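Long-range contacts in TDP-rhamnose 3'-O-methyltransferase (CalS11) (Micromonospora echinospora, PDB 4GF5), which probably catalyses the S-adenosylmethionine-dependent methylation of the sugar 3'-hydroxyl of TDP-rhamnose: residues Glu95-Leu100 and Asp151-Val156; Leu185-Leu190 and Ile212-Glu217; Asp189-Glu194 and Pro224-Ala229. All coordinates share one frame; numbering follows the deposited sequence.

How the interactions relate
Interactions 2 and 3 adjoin each other and both touch the bound S-adenosyl-L-homocysteine, while interaction 1 lies far from it. The centres of interactions 2 and 3 are 10 Å apart, and the two share Asp189 and Leu190 just after strand 183-188. A probable hydrogen bond, 3.0 Å from Glu217 N to Glu226 OE1, joins them again where strand 211-215 gives way to helix 225-233. Interaction 1 pairs loops at the opposite end of the parallel strands. Its centre is 25 Å from that of interaction 2 and 34 Å from that of interaction 3, with nearest atoms about 9 and 20 Å apart.

Interaction 1. Residues Glu95-Leu100 and Asp151-Val156; sequences EPYNPL and DFFGHV
Phe152 and Phe153 pack against Pro96, Tyr97 and Pro99 where two helix-to-strand connections of the Rossmann-like methyltransferase fold run side by side, the loop into strand 103-107 and the loop into strand 160-164. Asp151 opens a type I turn that closes at Gly154, and its carboxylate pairs with Arg159. At Phe152, CG lies anti to the backbone N (chi1 -173°), which presents a face of the ring to the edge of Tyr97. The two rings make a T-shaped pair: CE1 of Tyr97 comes down over the centre of the Phe152 ring, the planes are 89° apart and the centroids 4.8 Å apart. The hydroxyl of Tyr97 reaches past this pair to the carbonyl of Gly92 of a third subunit, a hydrogen bond that ties the far end of the ring to that subunit. Phe153 follows with a CH-pi contact, Pro99 CG standing 3.9 Å from its ring centroid, almost on the ring normal. Its edge meets a carbonyl, with Phe153 CD2 3.4 Å from Pro96 O. No direct hydrogen bond crosses the contact, but one water bridges it, donating to Pro96 O and accepting from Phe153 N at 2.8 Å. His155 turns to His14 of a second subunit. A further type I turn ends the segment, with Val156 N 3.0 Å from Phe153 O.

Interaction 2. Residues Leu185-Leu190 and Ile212-Glu217; sequences LAYFDL and IVAFDE. With SAH (S-adenosyl-L-homocysteine), chain U.
Tyr187 and Asp216 both carry CG anti to the backbone N (chi1 -165° and -158°), and these torsions bring the phenol and the carboxylate together. Tyr187 OH donates to Asp216 OD2, which lies near the ring plane at its edge; the modelled 2.4 Å is very short, and its exact length is doubtful. Asp189, likewise turned, accepts at OD2 a hydrogen bond from the amino N of S-adenosyl-L-homocysteine, short at 2.5 Å. Its carboxylate stacks on that of Asp216 with planes 25° apart, bringing like charges close, Asp189 OD1 to Asp216 OD1 at 3.7 Å. Asp189 and Asp216 also line glutamate sites of this protein. The strands leading to these groups pair in parallel register, Leu185 beside Ile212 through Phe188 beside Phe215. Their ladder includes Ala214 N to Ala186 O at 2.9 Å and Phe188 N to Ala214 O at 2.7 Å. On the other face from Tyr187, the rings of Phe188 and Phe215 form an offset stack, side by side and pointing the same way, with centroids 4.9 Å apart. In the Rossmann-like sheet, strand 72-76 bonds the far edge of 183-188; helix 193-203 covers Phe188, and helix 50-64 covers Tyr187 and Ala214.

Interaction 3. Residues Asp189-Glu194 and Pro224-Ala229; sequences DLDLYE and PGENIA. With SAH (S-adenosyl-L-homocysteine), chain U.
Two helix starts meet here beside the cofactor site: Tyr193, in the first turn of helix 193-203, lies against Gly225, in the first turn of helix 225-233. With no side chain on Gly225, the backbones come as close as 3.8 Å between Tyr193 CA and Gly225 CA. CG of Tyr193 is anti to the backbone N (chi1 165°), laying the ring along the second helix. One edge of it faces the backbone, with Tyr193 CD1 3.6 Å from Gly225 O. The Ile228 and Tyr193 side chains cross at about a right angle, Ile228 CG2 3.7 Å from Tyr193 CE1. Both helices follow strands of the Rossmann-like methyltransferase sheet, and the turn Leu190-Leu192 that leads into the first also borders the adenine: Leu190 CD2 sits 3.4 Å from SAH C4. Glu226, extended beyond CG, reaches to this turn, its OE1 taking the backbone N of Glu217. Its OE2 serves Asp191 N directly, though weakly, and Leu190 N through a water, 2.8 Å from that nitrogen. The Asp191 and Glu226 side chains lie side by side, like charges 4.0 Å apart at Asp191 OD1 and Glu226 OE2. A second water joins Asp191 O to Gly225 N, while Tyr193 N donates to Asp119 OD1.

Interaction 1. Residues Glu95-Leu100 and Asp151-Val156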
loop_
_atom_site.group_PDB
_atom_site.type_symbol
_atom_site.label_atom_id
_atom_site.label_comp_id
_atom_site.label_asym_id
_atom_site.label_seq_id
_atom_site.Cartn_x
_atom_site.Cartn_y
_atom_site.Cartn_z
ATOM N N GLU A 95 -2.224 24.588 -13.712
ATOM C CA GLU A 95 -1.004 24.766 -14.494
ATOM C C GLU A 95 -0.664 26.210 -14.838
ATOM O O GLU A 95 -0.469 26.525 -15.998
ATOM C CB GLU A 95 -1.088 23.953 -15.788
ATOM C CG GLU A 95 -1.363 22.451 -15.601
ATOM C CD GLU A 95 -1.244 21.682 -16.910
ATOM O OE1 GLU A 95 -2.209 21.687 -17.713
ATOM O OE2 GLU A 95 -0.168 21.088 -17.140
ATOM N N PRO A 96 -0.537 27.076 -13.824
ATOM C CA PRO A 96 -0.160 28.464 -14.085
ATOM C C PRO A 96 1.114 28.545 -14.910
ATOM O O PRO A 96 1.240 29.454 -15.720
ATOM C CB PRO A 96 0.104 29.024 -12.681
ATOM C CG PRO A 96 0.410 27.836 -11.855
ATOM C CD PRO A 96 -0.490 26.769 -12.388
ATOM N N TYR A 97 2.011 27.573 -14.744
ATOM C CA TYR A 97 3.320 27.631 -15.381
ATOM C C TYR A 97 3.501 26.835 -16.669
ATOM O O TYR A 97 4.640 26.678 -17.133
ATOM C CB TYR A 97 4.384 27.203 -14.382
ATOM C CG TYR A 97 4.440 28.090 -13.178
ATOM C CD1 TYR A 97 4.411 29.480 -13.314
ATOM C CD2 TYR A 97 4.507 27.552 -11.906
ATOM C CE1 TYR A 97 4.476 30.298 -12.212
ATOM C CE2 TYR A 97 4.571 28.363 -10.797
ATOM C CZ TYR A 97 4.551 29.729 -10.953
ATOM O OH TYR A 97 4.615 30.523 -9.847
ATOM N N ASN A 98 2.405 26.331 -17.241
ATOM C CA ASN A 98 2.472 25.546 -18.483
ATOM C C ASN A 98 1.804 26.261 -19.657
ATOM O O ASN A 98 0.623 26.055 -19.921
ATOM C CB ASN A 98 1.824 24.163 -18.292
ATOM C CG ASN A 98 2.041 23.240 -19.491
ATOM O OD1 ASN A 98 2.646 23.633 -20.486
ATOM N ND2 ASN A 98 1.563 21.998 -19.388
ATOM N N PRO A 99 2.561 27.102 -20.369
ATOM C CA PRO A 99 1.990 27.845 -21.499
ATOM C C PRO A 99 1.857 26.993 -22.766
ATOM O O PRO A 99 1.449 27.521 -23.792
ATOM C CB PRO A 99 3.020 28.943 -21.738
ATOM C CG PRO A 99 4.321 28.313 -21.324
ATOM C CD PRO A 99 3.981 27.438 -20.139
ATOM N N LEU A 100 2.210 25.711 -22.693
ATOM C CA LEU A 100 2.103 24.805 -23.832
ATOM C C LEU A 100 0.811 23.976 -23.785
ATOM O O LEU A 100 0.456 23.323 -24.767
ATOM C CB LEU A 100 3.309 23.849 -23.873
ATOM C CG LEU A 100 4.698 24.486 -23.912
ATOM C CD1 LEU A 100 5.772 23.432 -24.146
ATOM C CD2 LEU A 100 4.751 25.571 -24.990
ATOM N N ASP A 151 -4.122 34.961 -16.649
ATOM C CA ASP A 151 -3.206 33.842 -16.463
ATOM C C ASP A 151 -1.795 34.365 -16.241
ATOM O O ASP A 151 -1.444 35.453 -16.710
ATOM C CB ASP A 151 -3.207 32.893 -17.660
ATOM C CG ASP A 151 -4.447 32.023 -17.710
ATOM O OD1 ASP A 151 -5.073 31.789 -16.640
ATOM O OD2 ASP A 151 -4.793 31.586 -18.831
ATOM N N PHE A 152 -0.994 33.577 -15.533
ATOM C CA PHE A 152 0.421 33.860 -15.366
ATOM C C PHE A 152 1.134 33.988 -16.704
ATOM O O PHE A 152 2.014 34.831 -16.858
ATOM C CB PHE A 152 1.096 32.760 -14.554
ATOM C CG PHE A 152 2.517 33.074 -14.198
ATOM C CD1 PHE A 152 3.560 32.658 -15.012
ATOM C CD2 PHE A 152 2.809 33.798 -13.053
ATOM C CE1 PHE A 152 4.876 32.957 -14.688
ATOM C CE2 PHE A 152 4.122 34.088 -12.718
ATOM C CZ PHE A 152 5.154 33.664 -13.538
ATOM N N PHE A 153 0.768 33.140 -17.663
ATOM C CA PHE A 153 1.323 33.227 -19.013
ATOM C C PHE A 153 0.351 33.886 -19.989
ATOM O O PHE A 153 0.276 33.514 -21.164
ATOM C CB PHE A 153 1.781 31.858 -19.524
ATOM C CG PHE A 153 3.174 31.521 -19.123
ATOM C CD1 PHE A 153 4.251 32.156 -19.731
ATOM C CD2 PHE A 153 3.416 30.609 -18.116
ATOM C CE1 PHE A 153 5.550 31.873 -19.341
ATOM C CE2 PHE A 153 4.706 30.320 -17.721
ATOM C CZ PHE A 153 5.782 30.946 -18.337
ATOM N N GLY A 154 -0.366 34.887 -19.485
ATOM C CA GLY A 154 -1.363 35.599 -20.260
ATOM C C GLY A 154 -0.801 36.339 -21.454
ATOM O O GLY A 154 -1.520 36.643 -22.392
ATOM N N HIS A 155 0.495 36.615 -21.431
ATOM C CA HIS A 155 1.129 37.319 -22.538
ATOM C C HIS A 155 1.403 36.392 -23.725
ATOM O O HIS A 155 1.748 36.855 -24.808
ATOM C CB HIS A 155 2.418 37.973 -22.063
ATOM C CG HIS A 155 3.359 37.024 -21.388
ATOM N ND1 HIS A 155 3.220 36.654 -20.068
ATOM C CD2 HIS A 155 4.458 36.382 -21.847
ATOM C CE1 HIS A 155 4.191 35.817 -19.745
ATOM N NE2 HIS A 155 4.959 35.640 -20.805
ATOM N N VAL A 156 1.258 35.084 -23.525
ATOM C CA VAL A 156 1.430 34.149 -24.626
ATOM C C VAL A 156 0.082 33.922 -25.298
ATOM O O VAL A 156 -0.898 33.563 -24.641
ATOM C CB VAL A 156 2.067 32.811 -24.162
ATOM C CG1 VAL A 156 2.255 31.857 -25.336
ATOM C CG2 VAL A 156 3.407 33.075 -23.484
HETATM O O HOH W 1 -0.459 30.612 -17.201
#

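Interaction 2. Residues Leu185-Leu190 and Ile212-Glu217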
loop_
_atom_site.group_PDB
_atom_site.type_symbol
_atom_site.label_atom_id
_atom_site.label_comp_id
_atom_site.label_asym_id
_atom_site.label_seq_id
_atom_site.Cartn_x
_atom_site.Cartn_y
_atom_site.Cartn_z
ATOM N N LEU A 185 -5.282 15.029 -23.945
ATOM C CA LEU A 185 -6.679 14.724 -23.693
ATOM C C LEU A 185 -7.523 15.038 -24.921
ATOM O O LEU A 185 -7.531 16.164 -25.410
ATOM C CB LEU A 185 -7.172 15.506 -22.475
ATOM C CG LEU A 185 -8.684 15.545 -22.236
ATOM C CD1 LEU A 185 -9.237 14.156 -22.016
ATOM C CD2 LEU A 185 -9.019 16.463 -21.067
ATOM N N ALA A 186 -8.211 14.023 -25.422
ATOM C CA ALA A 186 -9.035 14.149 -26.600
ATOM C C ALA A 186 -10.469 13.861 -26.198
ATOM O O ALA A 186 -10.803 12.727 -25.840
ATOM C CB ALA A 186 -8.572 13.156 -27.660
ATOM N N TYR A 187 -11.317 14.884 -26.247
ATOM C CA TYR A 187 -12.702 14.743 -25.825
ATOM C C TYR A 187 -13.646 14.721 -27.030
ATOM O O TYR A 187 -13.776 15.730 -27.756
ATOM C CB TYR A 187 -13.091 15.864 -24.856
ATOM C CG TYR A 187 -14.368 15.571 -24.121
ATOM C CD1 TYR A 187 -15.612 15.915 -24.661
ATOM C CD2 TYR A 187 -14.340 14.932 -22.891
ATOM C CE1 TYR A 187 -16.785 15.623 -23.986
ATOM C CE2 TYR A 187 -15.501 14.633 -22.218
ATOM C CZ TYR A 187 -16.721 14.974 -22.768
ATOM O OH TYR A 187 -17.867 14.672 -22.074
ATOM N N PHE A 188 -14.295 13.572 -27.237
ATOM C CA PHE A 188 -15.209 13.372 -28.367
ATOM C C PHE A 188 -16.642 13.664 -27.992
ATOM O O PHE A 188 -17.206 13.034 -27.114
ATOM C CB PHE A 188 -15.118 11.946 -28.901
ATOM C CG PHE A 188 -13.862 11.671 -29.653
ATOM C CD1 PHE A 188 -12.662 11.469 -28.978
ATOM C CD2 PHE A 188 -13.864 11.621 -31.034
ATOM C CE1 PHE A 188 -11.500 11.228 -29.670
ATOM C CE2 PHE A 188 -12.691 11.371 -31.735
ATOM C CZ PHE A 188 -11.513 11.184 -31.056
ATOM N N ASP A 189 -17.242 14.619 -28.681
ATOM C CA ASP A 189 -18.613 14.973 -28.411
ATOM C C ASP A 189 -19.246 15.377 -29.731
ATOM O O ASP A 189 -20.046 16.315 -29.790
ATOM C CB ASP A 189 -18.641 16.150 -27.431
ATOM C CG ASP A 189 -19.958 16.273 -26.705
ATOM O OD1 ASP A 189 -20.887 15.491 -27.022
ATOM O OD2 ASP A 189 -20.058 17.153 -25.815
ATOM N N LEU A 190 -18.862 14.690 -30.797
ATOM C CA LEU A 190 -19.428 14.968 -32.113
ATOM C C LEU A 190 -20.797 14.299 -32.317
ATOM O O LEU A 190 -21.601 14.771 -33.125
ATOM C CB LEU A 190 -18.458 14.517 -33.201
ATOM C CG LEU A 190 -17.126 15.261 -33.247
ATOM C CD1 LEU A 190 -16.081 14.453 -34.022
ATOM C CD2 LEU A 190 -17.313 16.660 -33.865
ATOM N N ILE A 212 -5.468 10.560 -22.486
ATOM C CA ILE A 212 -6.832 10.154 -22.200
ATOM C C ILE A 212 -7.732 10.400 -23.399
ATOM O O ILE A 212 -7.764 11.505 -23.951
ATOM C CB ILE A 212 -7.420 10.889 -20.978
ATOM C CG1 ILE A 212 -6.717 10.474 -19.687
ATOM C CG2 ILE A 212 -8.918 10.639 -20.880
ATOM C CD1 ILE A 212 -6.809 8.997 -19.374
ATOM N N VAL A 213 -8.467 9.375 -23.807
ATOM C CA VAL A 213 -9.426 9.534 -24.891
ATOM C C VAL A 213 -10.824 9.331 -24.345
ATOM O O VAL A 213 -11.151 8.248 -23.879
ATOM C CB VAL A 213 -9.184 8.524 -26.028
ATOM C CG1 VAL A 213 -10.269 8.665 -27.097
ATOM C CG2 VAL A 213 -7.800 8.713 -26.620
ATOM N N ALA A 214 -11.648 10.370 -24.408
ATOM C CA ALA A 214 -12.967 10.334 -23.777
ATOM C C ALA A 214 -14.147 10.560 -24.736
ATOM O O ALA A 214 -14.070 11.372 -25.683
ATOM C CB ALA A 214 -13.013 11.330 -22.620
ATOM N N PHE A 215 -15.243 9.853 -24.459
ATOM C CA PHE A 215 -16.447 9.884 -25.295
ATOM C C PHE A 215 -17.662 10.249 -24.477
ATOM O O PHE A 215 -17.873 9.710 -23.390
ATOM C CB PHE A 215 -16.712 8.526 -25.950
ATOM C CG PHE A 215 -15.640 8.092 -26.893
ATOM C CD1 PHE A 215 -15.666 8.488 -28.221
ATOM C CD2 PHE A 215 -14.599 7.295 -26.454
ATOM C CE1 PHE A 215 -14.669 8.096 -29.094
ATOM C CE2 PHE A 215 -13.603 6.895 -27.319
ATOM C CZ PHE A 215 -13.639 7.291 -28.641
ATOM N N ASP A 216 -18.475 11.144 -25.019
ATOM C CA ASP A 216 -19.654 11.631 -24.324
ATOM C C ASP A 216 -20.913 10.771 -24.566
ATOM O O ASP A 216 -21.845 10.809 -23.769
ATOM C CB ASP A 216 -19.906 13.079 -24.744
ATOM C CG ASP A 216 -20.732 13.846 -23.732
ATOM O OD1 ASP A 216 -21.973 13.852 -23.867
ATOM O OD2 ASP A 216 -20.135 14.451 -22.813
ATOM N N GLU A 217 -20.944 10.007 -25.663
ATOM C CA GLU A 217 -22.167 9.274 -26.050
ATOM C C GLU A 217 -21.926 7.806 -26.418
ATOM O O GLU A 217 -22.700 7.208 -27.174
ATOM C CB GLU A 217 -22.865 9.964 -27.238
ATOM C CG GLU A 217 -23.163 11.454 -27.043
ATOM C CD GLU A 217 -24.429 11.721 -26.226
ATOM O OE1 GLU A 217 -24.728 10.950 -25.284
ATOM O OE2 GLU A 217 -25.136 12.706 -26.539
HETATM N N SAH U . -19.494 19.581 -26.130
HETATM C CA SAH U . -20.667 20.452 -26.108
HETATM C CB SAH U . -21.842 19.843 -26.893
HETATM C CG SAH U . -21.505 19.434 -28.332
HETATM S SD SAH U . -22.981 19.248 -29.379
HETATM C C SAH U . -21.045 20.867 -24.679
HETATM O O SAH U . -22.069 21.536 -24.446
HETATM O OXT SAH U . -20.329 20.548 -23.723
HETATM C "C5'" SAH U . -22.092 18.369 -30.669
HETATM C "C4'" SAH U . -21.360 19.328 -31.585
HETATM O "O4'" SAH U . -20.568 18.570 -32.486
HETATM C "C3'" SAH U . -22.317 20.192 -32.412
HETATM O "O3'" SAH U . -22.076 21.553 -32.134
HETATM C "C2'" SAH U . -21.960 19.872 -33.853
HETATM O "O2'" SAH U . -21.934 21.010 -34.685
HETATM C "C1'" SAH U . -20.575 19.245 -33.725
HETATM N N9 SAH U . -20.275 18.366 -34.870
HETATM C C8 SAH U . -20.894 17.196 -35.246
HETATM N N7 SAH U . -20.282 16.759 -36.377
HETATM C C5 SAH U . -19.300 17.630 -36.717
HETATM C C6 SAH U . -18.385 17.678 -37.765
HETATM N N6 SAH U . -18.373 16.724 -38.694
HETATM N N1 SAH U . -17.479 18.732 -37.832
HETATM C C2 SAH U . -17.494 19.725 -36.876
HETATM N N3 SAH U . -18.412 19.681 -35.841
HETATM C C4 SAH U . -19.289 18.647 -35.771
#

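Interaction 3. Residues Asp189-Glu194 and Pro224-Ala229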
loop_
_atom_site.group_PDB
_atom_site.type_symbol
_atom_site.label_atom_id
_atom_site.label_comp_id
_atom_site.label_asym_id
_atom_site.label_seq_id
_atom_site.Cartn_x
_atom_site.Cartn_y
_atom_site.Cartn_z
ATOM N N ASP A 189 -17.242 14.619 -28.681
ATOM C CA ASP A 189 -18.613 14.973 -28.411
ATOM C C ASP A 189 -19.246 15.377 -29.731
ATOM O O ASP A 189 -20.046 16.315 -29.790
ATOM C CB ASP A 189 -18.641 16.150 -27.431
ATOM C CG ASP A 189 -19.958 16.273 -26.705
ATOM O OD1 ASP A 189 -20.887 15.491 -27.022
ATOM O OD2 ASP A 189 -20.058 17.153 -25.815
ATOM N N LEU A 190 -18.862 14.690 -30.797
ATOM C CA LEU A 190 -19.428 14.968 -32.113
ATOM C C LEU A 190 -20.797 14.299 -32.317
ATOM O O LEU A 190 -21.601 14.771 -33.125
ATOM C CB LEU A 190 -18.458 14.517 -33.201
ATOM C CG LEU A 190 -17.126 15.261 -33.247
ATOM C CD1 LEU A 190 -16.081 14.453 -34.022
ATOM C CD2 LEU A 190 -17.313 16.660 -33.865
ATOM N N ASP A 191 -21.033 13.203 -31.586
ATOM C CA ASP A 191 -22.244 12.361 -31.667
ATOM C C ASP A 191 -22.306 11.475 -32.908
ATOM O O ASP A 191 -22.804 10.354 -32.839
ATOM C CB ASP A 191 -23.546 13.163 -31.547
ATOM C CG ASP A 191 -23.694 13.854 -30.207
ATOM O OD1 ASP A 191 -22.866 13.612 -29.297
ATOM O OD2 ASP A 191 -24.647 14.646 -30.070
ATOM N N LEU A 192 -21.787 11.972 -34.028
ATOM C CA LEU A 192 -21.946 11.320 -35.330
ATOM C C LEU A 192 -20.841 10.335 -35.711
ATOM O O LEU A 192 -19.665 10.535 -35.389
ATOM C CB LEU A 192 -22.052 12.385 -36.414
ATOM C CG LEU A 192 -23.224 13.339 -36.202
ATOM C CD1 LEU A 192 -23.224 14.445 -37.261
ATOM C CD2 LEU A 192 -24.517 12.545 -36.237
ATOM N N TYR A 193 -21.219 9.292 -36.442
ATOM C CA TYR A 193 -20.281 8.230 -36.829
ATOM C C TYR A 193 -19.083 8.662 -37.697
ATOM O O TYR A 193 -17.926 8.476 -37.313
ATOM C CB TYR A 193 -21.032 7.096 -37.523
ATOM C CG TYR A 193 -20.122 6.152 -38.255
ATOM C CD1 TYR A 193 -19.147 5.436 -37.582
ATOM C CD2 TYR A 193 -20.226 5.986 -39.630
ATOM C CE1 TYR A 193 -18.304 4.570 -38.257
ATOM C CE2 TYR A 193 -19.392 5.125 -40.313
ATOM C CZ TYR A 193 -18.430 4.418 -39.622
ATOM O OH TYR A 193 -17.587 3.561 -40.296
ATOM N N GLU A 194 -19.358 9.205 -38.877
ATOM C CA GLU A 194 -18.293 9.580 -39.821
ATOM C C GLU A 194 -17.211 10.510 -39.245
ATOM O O GLU A 194 -16.025 10.209 -39.349
ATOM C CB GLU A 194 -18.875 10.147 -41.131
ATOM C CG GLU A 194 -19.631 9.118 -41.987
ATOM C CD GLU A 194 -20.503 9.757 -43.077
ATOM O OE1 GLU A 194 -20.591 11.007 -43.124
ATOM O OE2 GLU A 194 -21.109 9.009 -43.880
ATOM N N PRO A 224 -25.542 5.984 -31.653
ATOM C CA PRO A 224 -24.638 4.818 -31.654
ATOM C C PRO A 224 -23.373 5.018 -32.499
ATOM O O PRO A 224 -22.557 4.082 -32.635
ATOM C CB PRO A 224 -25.504 3.724 -32.268
ATOM C CG PRO A 224 -26.397 4.488 -33.238
ATOM C CD PRO A 224 -26.669 5.818 -32.590
ATOM N N GLY A 225 -23.213 6.224 -33.050
ATOM C CA GLY A 225 -22.145 6.503 -33.991
ATOM C C GLY A 225 -20.744 6.401 -33.413
ATOM O O GLY A 225 -19.810 5.928 -34.082
ATOM N N GLU A 226 -20.579 6.854 -32.175
ATOM C CA GLU A 226 -19.274 6.778 -31.529
ATOM C C GLU A 226 -18.862 5.328 -31.296
ATOM O O GLU A 226 -17.720 4.955 -31.510
ATOM C CB GLU A 226 -19.264 7.583 -30.227
ATOM C CG GLU A 226 -19.340 9.085 -30.472
ATOM C CD GLU A 226 -19.485 9.905 -29.207
ATOM O OE1 GLU A 226 -19.399 9.317 -28.098
ATOM O OE2 GLU A 226 -19.689 11.143 -29.337
ATOM N N ASN A 227 -19.813 4.508 -30.881
ATOM C CA ASN A 227 -19.549 3.098 -30.668
ATOM C C ASN A 227 -19.149 2.416 -31.980
ATOM O O ASN A 227 -18.150 1.685 -32.038
ATOM C CB ASN A 227 -20.786 2.427 -30.077
ATOM C CG ASN A 227 -20.495 1.045 -29.541
ATOM O OD1 ASN A 227 -19.995 0.175 -30.259
ATOM N ND2 ASN A 227 -20.788 0.839 -28.261
ATOM N N ILE A 228 -19.934 2.660 -33.030
ATOM C CA ILE A 228 -19.695 2.020 -34.320
ATOM C C ILE A 228 -18.293 2.364 -34.817
ATOM O O ILE A 228 -17.574 1.498 -35.301
ATOM C CB ILE A 228 -20.790 2.393 -35.357
ATOM C CG1 ILE A 228 -22.136 1.787 -34.942
ATOM C CG2 ILE A 228 -20.405 1.902 -36.750
ATOM C CD1 ILE A 228 -23.335 2.420 -35.591
ATOM N N ALA A 229 -17.892 3.621 -34.642
ATOM C CA ALA A 229 -16.548 4.065 -35.014
ATOM C C ALA A 229 -15.435 3.443 -34.158
ATOM O O ALA A 229 -14.390 3.059 -34.681
ATOM C CB ALA A 229 -16.458 5.594 -34.972
HETATM N N SAH U . -19.494 19.581 -26.130
HETATM C CA SAH U . -20.667 20.452 -26.108
HETATM C CB SAH U . -21.842 19.843 -26.893
HETATM C CG SAH U . -21.505 19.434 -28.332
HETATM S SD SAH U . -22.981 19.248 -29.379
HETATM C C SAH U . -21.045 20.867 -24.679
HETATM O O SAH U . -22.069 21.536 -24.446
HETATM O OXT SAH U . -20.329 20.548 -23.723
HETATM C "C5'" SAH U . -22.092 18.369 -30.669
HETATM C "C4'" SAH U . -21.360 19.328 -31.585
HETATM O "O4'" SAH U . -20.568 18.570 -32.486
HETATM C "C3'" SAH U . -22.317 20.192 -32.412
HETATM O "O3'" SAH U . -22.076 21.553 -32.134
HETATM C "C2'" SAH U . -21.960 19.872 -33.853
HETATM O "O2'" SAH U . -21.934 21.010 -34.685
HETATM C "C1'" SAH U . -20.575 19.245 -33.725
HETATM N N9 SAH U . -20.275 18.366 -34.870
HETATM C C8 SAH U . -20.894 17.196 -35.246
HETATM N N7 SAH U . -20.282 16.759 -36.377
HETATM C C5 SAH U . -19.300 17.630 -36.717
HETATM C C6 SAH U . -18.385 17.678 -37.765
HETATM N N6 SAH U . -18.373 16.724 -38.694
HETATM N N1 SAH U . -17.479 18.732 -37.832
HETATM C C2 SAH U . -17.494 19.725 -36.876
HETATM N N3 SAH U . -18.412 19.681 -35.841
HETATM C C4 SAH U . -19.289 18.647 -35.771
HETATM O O HOH W 2 -17.628 12.162 -31.100
HETATM O O HOH W 3 -24.664 8.520 -33.674
#